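Local coordinates for GCN5-related N-acetyltransferase (Anabaena variabilis, PDB 2OZG), which probably transfers acetyl groups from acetyl-coenzyme A to amines, perhaps of aminoglycosides, as a GCN5-related N-acetyltransferase that binds coenzyme A, at residues 232-237 and 267-272; 150-155 and 245-250; 69-74 and 170-175. All coordinates share one frame; numbering follows the deposited sequence. Where two conformers were deposited one is given.

Contact 1: 232-237 and 267-272; sequences RDWVTL and DALTLL
T236 and L269 mark the nearest approach of the two backbones, with their CA atoms 9.4 Å apart, so this part of strand 227-236 and the 3-10 segment 269-272 meet through side chains alone. L269 reaches across the gap with a forked end. Its CD1 sits over one face of the W234 indole, 4.0 Å from the centroid of the six-membered ring and 11° off the ring normal. This is a CH-pi contact. W234 has CG placed between its backbone N and carbonyl carbon (chi1 56°), which brings the ring out to meet this methyl. The polar edge of the indole is held elsewhere, by NE1 to the carbonyl of K262. The other branch, L269 CD2, lies 4.0 Å from T236 OG1. That hydroxyl is buried and has no partner in the model.

D267 fixes the start of the turn that carries L269. Its OD2 takes two bonds from T270, from N on the syn side at 2.8 Å and from OG1 on the anti side. The bond from T270 N, three residues on, makes this an Asx motif. D267 O also bonds to R285 of the second subunit. Within strand 227-236, R232 and D233 both face I217 in a classic beta bulge. The contact is buried core packing of the second acetyltransferase domain, between a sheet strand and a 3-10 turn that begins with an Asx motif.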
loop_
_atom_site.group_PDB
_atom_site.type_symbol
_atom_site.label_atom_id
_atom_site.label_comp_id
_atom_site.label_asym_id
_atom_site.label_seq_id
_atom_site.Cartn_x
_atom_site.Cartn_y
_atom_site.Cartn_z
ATOM N N ARG A 232 -26.174 3.276 6.770
ATOM C CA ARG A 232 -26.263 2.508 8.029
ATOM C C ARG A 232 -27.554 1.755 8.188
ATOM O O ARG A 232 -27.589 0.794 8.937
ATOM C CB ARG A 232 -26.016 3.367 9.249
ATOM C CG ARG A 232 -26.799 4.631 9.287
ATOM C CD ARG A 232 -26.513 5.504 10.537
ATOM N NE ARG A 232 -25.137 5.971 10.637
ATOM C CZ ARG A 232 -24.669 6.648 11.694
ATOM N NH1 ARG A 232 -25.456 6.923 12.730
ATOM N NH2 ARG A 232 -23.434 7.046 11.731
ATOM N N ASP A 233 -28.613 2.148 7.487
ATOM C CA ASP A 233 -29.855 1.397 7.559
ATOM C C ASP A 233 -30.624 1.737 6.294
ATOM O O ASP A 233 -30.483 2.815 5.756
ATOM C CB ASP A 233 -30.655 1.801 8.813
ATOM C CG ASP A 233 -31.816 0.882 9.108
ATOM O OD1 ASP A 233 -31.804 -0.290 8.630
ATOM O OD2 ASP A 233 -32.720 1.333 9.884
ATOM N N TRP A 234 -31.371 0.773 5.783
ATOM C CA TRP A 234 -32.178 1.007 4.610
ATOM C C TRP A 234 -33.331 0.024 4.672
ATOM O O TRP A 234 -33.203 -1.044 5.296
ATOM C CB TRP A 234 -31.369 0.825 3.307
ATOM C CG TRP A 234 -30.688 -0.577 3.214
ATOM C CD1 TRP A 234 -29.456 -0.880 3.638
ATOM C CD2 TRP A 234 -31.241 -1.795 2.692
ATOM N NE1 TRP A 234 -29.194 -2.180 3.414
ATOM C CE2 TRP A 234 -30.293 -2.775 2.863
ATOM C CE3 TRP A 234 -32.475 -2.150 2.161
ATOM C CZ2 TRP A 234 -30.505 -4.084 2.487
ATOM C CZ3 TRP A 234 -32.701 -3.418 1.810
ATOM C CH2 TRP A 234 -31.729 -4.405 1.984
ATOM N N VAL A 235 -34.423 0.398 3.984
ATOM C CA VAL A 235 -35.561 -0.447 3.781
ATOM C C VAL A 235 -36.063 -0.302 2.327
ATOM O O VAL A 235 -36.148 0.806 1.796
ATOM C CB VAL A 235 -36.706 -0.176 4.809
ATOM C CG1 VAL A 235 -38.047 -0.743 4.336
ATOM C CG2 VAL A 235 -36.338 -0.728 6.180
ATOM N N THR A 236 -36.349 -1.445 1.683
ATOM C CA THR A 236 -36.931 -1.485 0.316
ATOM C C THR A 236 -38.009 -2.561 0.330
ATOM O O THR A 236 -37.711 -3.778 0.453
ATOM C CB THR A 236 -35.880 -1.719 -0.803
ATOM O OG1 THR A 236 -35.190 -2.934 -0.566
ATOM C CG2 THR A 236 -34.848 -0.605 -0.787
ATOM N N LEU A 237 -39.272 -2.131 0.273
ATOM C CA LEU A 237 -40.383 -3.091 0.367
ATOM C C LEU A 237 -40.870 -3.600 -0.981
ATOM O O LEU A 237 -41.556 -4.616 -1.039
ATOM C CB LEU A 237 -41.560 -2.534 1.148
ATOM C CG LEU A 237 -41.282 -2.108 2.584
ATOM C CD1 LEU A 237 -42.553 -1.542 3.212
ATOM C CD2 LEU A 237 -40.751 -3.277 3.398
ATOM N N ASP A 267 -26.457 -11.005 -1.141
ATOM C CA ASP A 267 -27.256 -9.823 -1.293
ATOM C C ASP A 267 -28.076 -9.820 -2.599
ATOM O O ASP A 267 -27.548 -10.004 -3.675
ATOM C CB ASP A 267 -26.342 -8.611 -1.220
ATOM C CG ASP A 267 -26.981 -7.355 -1.770
ATOM O OD1 ASP A 267 -27.757 -6.720 -1.059
ATOM O OD2 ASP A 267 -26.654 -6.990 -2.924
ATOM N N ALA A 268 -29.352 -9.491 -2.485
ATOM C CA ALA A 268 -30.260 -9.425 -3.619
ATOM C C ALA A 268 -30.258 -8.072 -4.368
ATOM O O ALA A 268 -30.617 -8.013 -5.558
ATOM C CB ALA A 268 -31.675 -9.757 -3.137
ATOM N N LEU A 269 -29.888 -6.982 -3.683
ATOM C CA LEU A 269 -29.882 -5.671 -4.298
ATOM C C LEU A 269 -28.913 -5.622 -5.486
ATOM O O LEU A 269 -29.198 -4.987 -6.494
ATOM C CB LEU A 269 -29.490 -4.586 -3.285
ATOM C CG LEU A 269 -30.366 -4.311 -2.047
ATOM C CD1 LEU A 269 -29.818 -3.095 -1.347
ATOM C CD2 LEU A 269 -31.797 -4.113 -2.332
ATOM N N THR A 270 -27.811 -6.349 -5.392
ATOM C CA THR A 270 -26.808 -6.394 -6.466
ATOM C C THR A 270 -27.338 -7.132 -7.707
ATOM O O THR A 270 -26.744 -7.065 -8.779
ATOM C CB THR A 270 -25.499 -7.020 -5.970
ATOM O OG1 THR A 270 -25.764 -8.234 -5.275
ATOM C CG2 THR A 270 -24.763 -6.063 -5.022
ATOM N N LEU A 271 -28.478 -7.791 -7.576
ATOM C CA LEU A 271 -29.054 -8.490 -8.730
ATOM C C LEU A 271 -29.435 -7.461 -9.805
ATOM O O LEU A 271 -29.339 -7.728 -11.002
ATOM C CB LEU A 271 -30.271 -9.344 -8.308
ATOM C CG LEU A 271 -31.041 -10.034 -9.445
ATOM C CD1 LEU A 271 -30.145 -10.980 -10.191
ATOM C CD2 LEU A 271 -32.225 -10.741 -8.901
ATOM N N LEU A 272 -29.832 -6.266 -9.366
ATOM C CA LEU A 272 -30.241 -5.235 -10.278
ATOM C C LEU A 272 -29.134 -4.403 -10.944
ATOM O O LEU A 272 -29.423 -3.626 -11.817
ATOM C CB LEU A 272 -31.235 -4.316 -9.582
ATOM C CG LEU A 272 -32.523 -4.989 -9.083
ATOM C CD1 LEU A 272 -33.467 -3.926 -8.608
ATOM C CD2 LEU A 272 -33.179 -5.797 -10.192
#

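Contact 2: 150-155 and 245-250; sequences QHASLP and FWTFIA
T247 carries the whole helix side of this contact and meets three successive residues, Q150, H151 and A152. The tight part is its hydroxyl. H151 N donates to T247 OG1 at 2.8 Å, with an angle of 160° at the hydrogen. OG1 is also hydrogen-bonded to the carbonyl of Q243 one helical turn back, so it links the loop amide to the helix backbone. OG1 lies beside the backbone N of T247 (chi1 -61°), which leaves CG2 anti to that N and sends the methyl toward the loop. There it lies against the flat side of the Q150 amide. CG2 is 3.5 Å from Q150 OE1 and 3.6 Å from Q150 NE2. The Q150 chain folds back at chi2 (63°) to cover the methyl, and its OE1 is hydrogen-bonded to N251.

The outer side, at H151 and A152, is loose and exposed. A152, the centre of an inverse gamma turn, only brushes T247 CG2 with its CB at 4.0 Å. The H151 ring leads away from 245-250 and rests on Q243 earlier in the helix; its ND1 has a weak bond to S153 OG at 3.1 Å. Further on, L154 N bonds to S244 OG. A valine at T247 has no hydroxyl and would probably leave H151 N without its acceptor, so the loop would lose this polar tie.

Q150 also packs on G93 of the third subunit, and its side chain is about 7 Å from a bound coenzyme A. The contact ties an irregular surface loop to helix 239-250 of the second acetyltransferase domain, near a subunit interface.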
loop_
_atom_site.group_PDB
_atom_site.type_symbol
_atom_site.label_atom_id
_atom_site.label_comp_id
_atom_site.label_asym_id
_atom_site.label_seq_id
_atom_site.Cartn_x
_atom_site.Cartn_y
_atom_site.Cartn_z
ATOM N N GLN A 150 -30.636 4.684 -13.686
ATOM C CA GLN A 150 -31.434 5.901 -13.634
ATOM C C GLN A 150 -32.883 5.472 -13.917
ATOM O O GLN A 150 -33.383 5.624 -15.020
ATOM C CB GLN A 150 -30.951 6.975 -14.613
ATOM C CG GLN A 150 -31.823 8.283 -14.575
ATOM C CD GLN A 150 -31.817 9.057 -13.224
ATOM O OE1 GLN A 150 -30.768 9.261 -12.600
ATOM N NE2 GLN A 150 -32.992 9.528 -12.814
ATOM N N HIS A 151 -33.535 4.913 -12.902
ATOM C CA HIS A 151 -34.904 4.401 -13.017
ATOM C C HIS A 151 -35.628 4.892 -11.770
ATOM O O HIS A 151 -35.970 4.103 -10.866
ATOM C CB HIS A 151 -34.888 2.864 -13.071
ATOM C CG HIS A 151 -36.144 2.256 -13.621
ATOM N ND1 HIS A 151 -37.387 2.444 -13.048
ATOM C CD2 HIS A 151 -36.339 1.425 -14.672
ATOM C CE1 HIS A 151 -38.297 1.781 -13.740
ATOM N NE2 HIS A 151 -37.686 1.150 -14.729
ATOM N N ALA A 152 -35.838 6.209 -11.728
ATOM C CA ALA A 152 -36.435 6.882 -10.570
ATOM C C ALA A 152 -37.954 6.738 -10.542
ATOM O O ALA A 152 -38.679 7.691 -10.766
ATOM C CB ALA A 152 -36.053 8.356 -10.572
ATOM N N SER A 153 -38.408 5.534 -10.252
ATOM C CA SER A 153 -39.812 5.222 -10.165
ATOM C C SER A 153 -40.518 6.060 -9.088
ATOM O O SER A 153 -41.624 6.535 -9.282
ATOM C CB SER A 153 -39.928 3.745 -9.750
ATOM O OG SER A 153 -39.128 2.906 -10.553
ATOM N N LEU A 154 -39.857 6.195 -7.937
ATOM C CA LEU A 154 -40.393 6.845 -6.737
ATOM C C LEU A 154 -39.473 7.967 -6.317
ATOM O O LEU A 154 -38.257 7.896 -6.542
ATOM C CB LEU A 154 -40.472 5.840 -5.570
ATOM C CG LEU A 154 -41.268 4.577 -5.862
ATOM C CD1 LEU A 154 -41.261 3.677 -4.681
ATOM C CD2 LEU A 154 -42.692 4.908 -6.265
ATOM N N PRO A 155 -40.057 9.053 -5.781
ATOM C CA PRO A 155 -39.252 10.123 -5.293
ATOM C C PRO A 155 -38.669 9.836 -3.936
ATOM O O PRO A 155 -39.169 8.998 -3.205
ATOM C CB PRO A 155 -40.246 11.277 -5.141
ATOM C CG PRO A 155 -41.510 10.695 -4.989
ATOM C CD PRO A 155 -41.484 9.391 -5.745
ATOM N N PHE A 245 -33.764 3.424 -4.911
ATOM C CA PHE A 245 -32.602 3.373 -4.055
ATOM C C PHE A 245 -31.314 3.487 -4.865
ATOM O O PHE A 245 -30.487 4.363 -4.632
ATOM C CB PHE A 245 -32.693 2.022 -3.343
ATOM C CG PHE A 245 -31.515 1.641 -2.495
ATOM C CD1 PHE A 245 -31.465 1.983 -1.147
ATOM C CD2 PHE A 245 -30.514 0.789 -3.002
ATOM C CE1 PHE A 245 -30.370 1.534 -0.326
ATOM C CE2 PHE A 245 -29.438 0.392 -2.222
ATOM C CZ PHE A 245 -29.388 0.745 -0.861
ATOM N N TRP A 246 -31.164 2.597 -5.833
ATOM C CA TRP A 246 -29.991 2.581 -6.663
ATOM C C TRP A 246 -29.872 3.835 -7.463
ATOM O O TRP A 246 -28.777 4.298 -7.630
ATOM C CB TRP A 246 -29.956 1.397 -7.626
ATOM C CG TRP A 246 -29.539 0.084 -6.996
ATOM C CD1 TRP A 246 -30.246 -1.074 -6.994
ATOM C CD2 TRP A 246 -28.322 -0.187 -6.275
ATOM N NE1 TRP A 246 -29.556 -2.075 -6.304
ATOM C CE2 TRP A 246 -28.379 -1.538 -5.845
ATOM C CE3 TRP A 246 -27.218 0.588 -5.908
ATOM C CZ2 TRP A 246 -27.367 -2.120 -5.114
ATOM C CZ3 TRP A 246 -26.179 -0.020 -5.166
ATOM C CH2 TRP A 246 -26.272 -1.328 -4.771
ATOM N N THR A 247 -30.961 4.330 -8.054
ATOM C CA THR A 247 -30.919 5.594 -8.803
ATOM C C THR A 247 -30.401 6.736 -7.931
ATOM O O THR A 247 -29.531 7.510 -8.334
ATOM C CB THR A 247 -32.300 5.986 -9.362
ATOM O OG1 THR A 247 -32.758 4.975 -10.255
ATOM C CG2 THR A 247 -32.235 7.285 -10.126
ATOM N N PHE A 248 -30.907 6.819 -6.705
ATOM C CA PHE A 248 -30.514 7.895 -5.808
ATOM C C PHE A 248 -28.980 7.832 -5.531
ATOM O O PHE A 248 -28.232 8.800 -5.670
ATOM C CB PHE A 248 -31.373 7.749 -4.573
ATOM C CG PHE A 248 -31.064 8.735 -3.450
ATOM C CD1 PHE A 248 -31.514 10.023 -3.509
ATOM C CD2 PHE A 248 -30.351 8.326 -2.340
ATOM C CE1 PHE A 248 -31.245 10.935 -2.473
ATOM C CE2 PHE A 248 -30.053 9.239 -1.304
ATOM C CZ PHE A 248 -30.521 10.535 -1.377
ATOM N N ILE A 249 -28.516 6.652 -5.196
ATOM C CA ILE A 249 -27.127 6.410 -4.932
ATOM C C ILE A 249 -26.266 6.662 -6.166
ATOM O O ILE A 249 -25.229 7.287 -6.043
ATOM C CB ILE A 249 -26.942 4.996 -4.434
ATOM C CG1 ILE A 249 -27.668 4.837 -3.102
ATOM C CG2 ILE A 249 -25.501 4.677 -4.246
ATOM C CD1 ILE A 249 -27.768 3.370 -2.680
ATOM N N ALA A 250 -26.695 6.180 -7.339
ATOM C CA ALA A 250 -25.950 6.400 -8.612
ATOM C C ALA A 250 -25.828 7.883 -8.841
ATOM O O ALA A 250 -24.843 8.357 -9.395
ATOM C CB ALA A 250 -26.681 5.792 -9.792
#

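Contact 3: 69-74 and 170-175; sequences GQWWGG and LYQQQA
W71 and A175 have the closest CA atoms of the pair, 6.5 Å apart, where the end of strand 58-72 runs against helix 165-177. The short side chain of A175 lets the strand come this near. W71 carries the strand side of the contact. Its CG is anti to the carbonyl carbon (chi1 -62°), and the indole lies over the helix backbone. One ring face covers A175, with C beneath it and CB 3.5 Å from W71 CD1. A175 O packs against the root of the same side chain, 3.3 Å from W71 CB. No hydrogen bond crosses between the segments.

Q172 approaches from a different side. In the conformer given, of two deposited, its NE2 stands at the indole edge, near the ring plane, 3.4 Å from W71 CZ2. The amide plane is perpendicular to the ring. With a second conformer present, this edge contact is less certain than the packing on A175.

W72 points away from the helix. Its NE1 donates to Q70 OE1 at 2.8 Å, from above the carbonyl plane. The strand then turns at G73 and G74, which both have positive phi, and G74 O is hydrogen-bonded to Q176 further along the helix. W71 also shares backbone bonds with G180 and Y181, just after the helix. The motif is the end of a beta hairpin, strands 58-72 and 75-87 of the first acetyltransferase domain, packed on helix 165-177.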
loop_
_atom_site.group_PDB
_atom_site.type_symbol
_atom_site.label_atom_id
_atom_site.label_comp_id
_atom_site.label_asym_id
_atom_site.label_seq_id
_atom_site.Cartn_x
_atom_site.Cartn_y
_atom_site.Cartn_z
ATOM N N GLY A 69 -36.534 -8.331 20.561
ATOM C CA GLY A 69 -37.088 -9.443 19.834
ATOM C C GLY A 69 -36.287 -9.682 18.589
ATOM O O GLY A 69 -35.495 -8.815 18.153
ATOM N N GLN A 70 -36.524 -10.851 18.002
ATOM C CA GLN A 70 -35.875 -11.238 16.755
ATOM C C GLN A 70 -36.914 -11.968 15.899
ATOM O O GLN A 70 -37.656 -12.811 16.410
ATOM C CB GLN A 70 -34.687 -12.168 17.020
ATOM C CG GLN A 70 -33.722 -12.183 15.889
ATOM C CD GLN A 70 -32.428 -12.806 16.194
ATOM O OE1 GLN A 70 -32.327 -13.668 17.069
ATOM N NE2 GLN A 70 -31.400 -12.473 15.371
ATOM N N TRP A 71 -36.949 -11.648 14.603
ATOM C CA TRP A 71 -37.915 -12.263 13.699
ATOM C C TRP A 71 -37.415 -13.588 13.064
ATOM O O TRP A 71 -36.508 -13.560 12.245
ATOM C CB TRP A 71 -38.335 -11.249 12.647
ATOM C CG TRP A 71 -39.017 -10.040 13.216
ATOM C CD1 TRP A 71 -38.409 -8.856 13.550
ATOM C CD2 TRP A 71 -40.410 -9.862 13.521
ATOM N NE1 TRP A 71 -39.312 -7.983 14.043
ATOM C CE2 TRP A 71 -40.552 -8.561 14.045
ATOM C CE3 TRP A 71 -41.550 -10.655 13.382
ATOM C CZ2 TRP A 71 -41.806 -8.026 14.415
ATOM C CZ3 TRP A 71 -42.760 -10.155 13.806
ATOM C CH2 TRP A 71 -42.891 -8.860 14.294
ATOM N N TRP A 72 -38.017 -14.727 13.444
ATOM C CA TRP A 72 -37.639 -16.050 12.921
ATOM C C TRP A 72 -38.900 -16.671 12.316
ATOM O O TRP A 72 -39.915 -16.837 13.013
ATOM C CB TRP A 72 -37.077 -16.967 14.040
ATOM C CG TRP A 72 -35.772 -16.452 14.669
ATOM C CD1 TRP A 72 -35.600 -15.821 15.898
ATOM C CD2 TRP A 72 -34.504 -16.420 14.017
ATOM N NE1 TRP A 72 -34.254 -15.501 16.065
ATOM C CE2 TRP A 72 -33.580 -15.851 14.909
ATOM C CE3 TRP A 72 -34.049 -16.910 12.769
ATOM C CZ2 TRP A 72 -32.244 -15.710 14.575
ATOM C CZ3 TRP A 72 -32.763 -16.736 12.426
ATOM C CH2 TRP A 72 -31.859 -16.148 13.316
ATOM N N GLY A 73 -38.820 -17.008 11.042
ATOM C CA GLY A 73 -39.906 -17.555 10.293
ATOM C C GLY A 73 -41.127 -16.631 10.364
ATOM O O GLY A 73 -42.247 -17.090 10.362
ATOM N N GLY A 74 -40.879 -15.341 10.495
ATOM C CA GLY A 74 -41.924 -14.350 10.509
ATOM C C GLY A 74 -42.665 -14.147 11.795
ATOM O O GLY A 74 -43.684 -13.469 11.790
ATOM N N LEU A 170 -41.901 1.117 8.617
ATOM C CA LEU A 170 -41.283 0.488 7.468
ATOM C C LEU A 170 -40.281 -0.565 7.938
ATOM O O LEU A 170 -40.172 -1.624 7.333
ATOM C CB LEU A 170 -40.581 1.537 6.595
ATOM C CG LEU A 170 -41.509 2.485 5.803
ATOM C CD1 LEU A 170 -40.771 3.683 5.239
ATOM C CD2 LEU A 170 -42.240 1.746 4.701
ATOM N N TYR A 171 -39.506 -0.255 8.966
ATOM C CA TYR A 171 -38.544 -1.215 9.513
ATOM C C TYR A 171 -39.201 -2.504 9.932
ATOM O O TYR A 171 -38.774 -3.591 9.552
ATOM C CB TYR A 171 -37.747 -0.627 10.667
ATOM C CG TYR A 171 -36.793 -1.669 11.202
ATOM C CD1 TYR A 171 -35.588 -1.932 10.591
ATOM C CD2 TYR A 171 -37.160 -2.442 12.277
ATOM C CE1 TYR A 171 -34.763 -2.951 11.051
ATOM C CE2 TYR A 171 -36.333 -3.431 12.751
ATOM C CZ TYR A 171 -35.148 -3.677 12.146
ATOM O OH TYR A 171 -34.380 -4.693 12.663
ATOM N N GLN A 172 -40.229 -2.397 10.755
ATOM C CA GLN A 172 -40.906 -3.602 11.241
ATOM C C GLN A 172 -41.529 -4.433 10.113
ATOM O O GLN A 172 -41.744 -5.624 10.305
ATOM C CB GLN A 172 -41.906 -3.271 12.362
ATOM C CG GLN A 172 -42.236 -4.502 13.258
ATOM C CD GLN A 172 -42.651 -4.128 14.680
ATOM O OE1 GLN A 172 -43.386 -3.149 14.898
ATOM N NE2 GLN A 172 -42.188 -4.921 15.665
ATOM N N GLN A 173 -41.825 -3.829 8.952
ATOM C CA GLN A 173 -42.294 -4.613 7.793
ATOM C C GLN A 173 -41.198 -5.436 7.129
ATOM O O GLN A 173 -41.411 -6.558 6.792
ATOM C CB GLN A 173 -42.948 -3.733 6.744
ATOM C CG GLN A 173 -44.247 -3.221 7.168
ATOM C CD GLN A 173 -44.815 -2.192 6.198
ATOM O OE1 GLN A 173 -45.362 -2.555 5.141
ATOM N NE2 GLN A 173 -44.752 -0.898 6.596
ATOM N N GLN A 174 -40.045 -4.843 6.881
ATOM C CA GLN A 174 -38.878 -5.591 6.367
ATOM C C GLN A 174 -38.368 -6.613 7.425
ATOM O O GLN A 174 -37.896 -7.705 7.103
ATOM C CB GLN A 174 -37.772 -4.574 5.983
ATOM C CG GLN A 174 -36.506 -5.220 5.508
ATOM C CD GLN A 174 -35.678 -4.351 4.579
ATOM O OE1 GLN A 174 -36.212 -3.778 3.623
ATOM N NE2 GLN A 174 -34.338 -4.303 4.817
ATOM N N ALA A 175 -38.481 -6.247 8.691
ATOM C CA ALA A 175 -37.992 -7.080 9.816
ATOM C C ALA A 175 -38.790 -8.356 9.843
ATOM O O ALA A 175 -38.250 -9.471 9.823
ATOM C CB ALA A 175 -38.177 -6.330 11.202
#

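Contact 1 is fully buried and mainly apolar. Contact 2 is mostly at the surface, with only T247 buried, and turns on one hydroxyl. Contact 3 lies nearest the centre of the chain. It is partly buried and joins the tip of the hairpin of strands 58-72 and 75-87 to helix 165-177, an indole packed on an alanine and helix backbone without a hydrogen bond across. Strand 227-236 of contact 1 is followed by helix 239-250 of contact 2. These two touch where F245 packs on W234 and L269, and where W246 NE1 hydrogen-bonds to L269 O. From contact 3, Q174 OE1 accepts a hydrogen bond from T236 N. Contacts 2 and 3 do not touch.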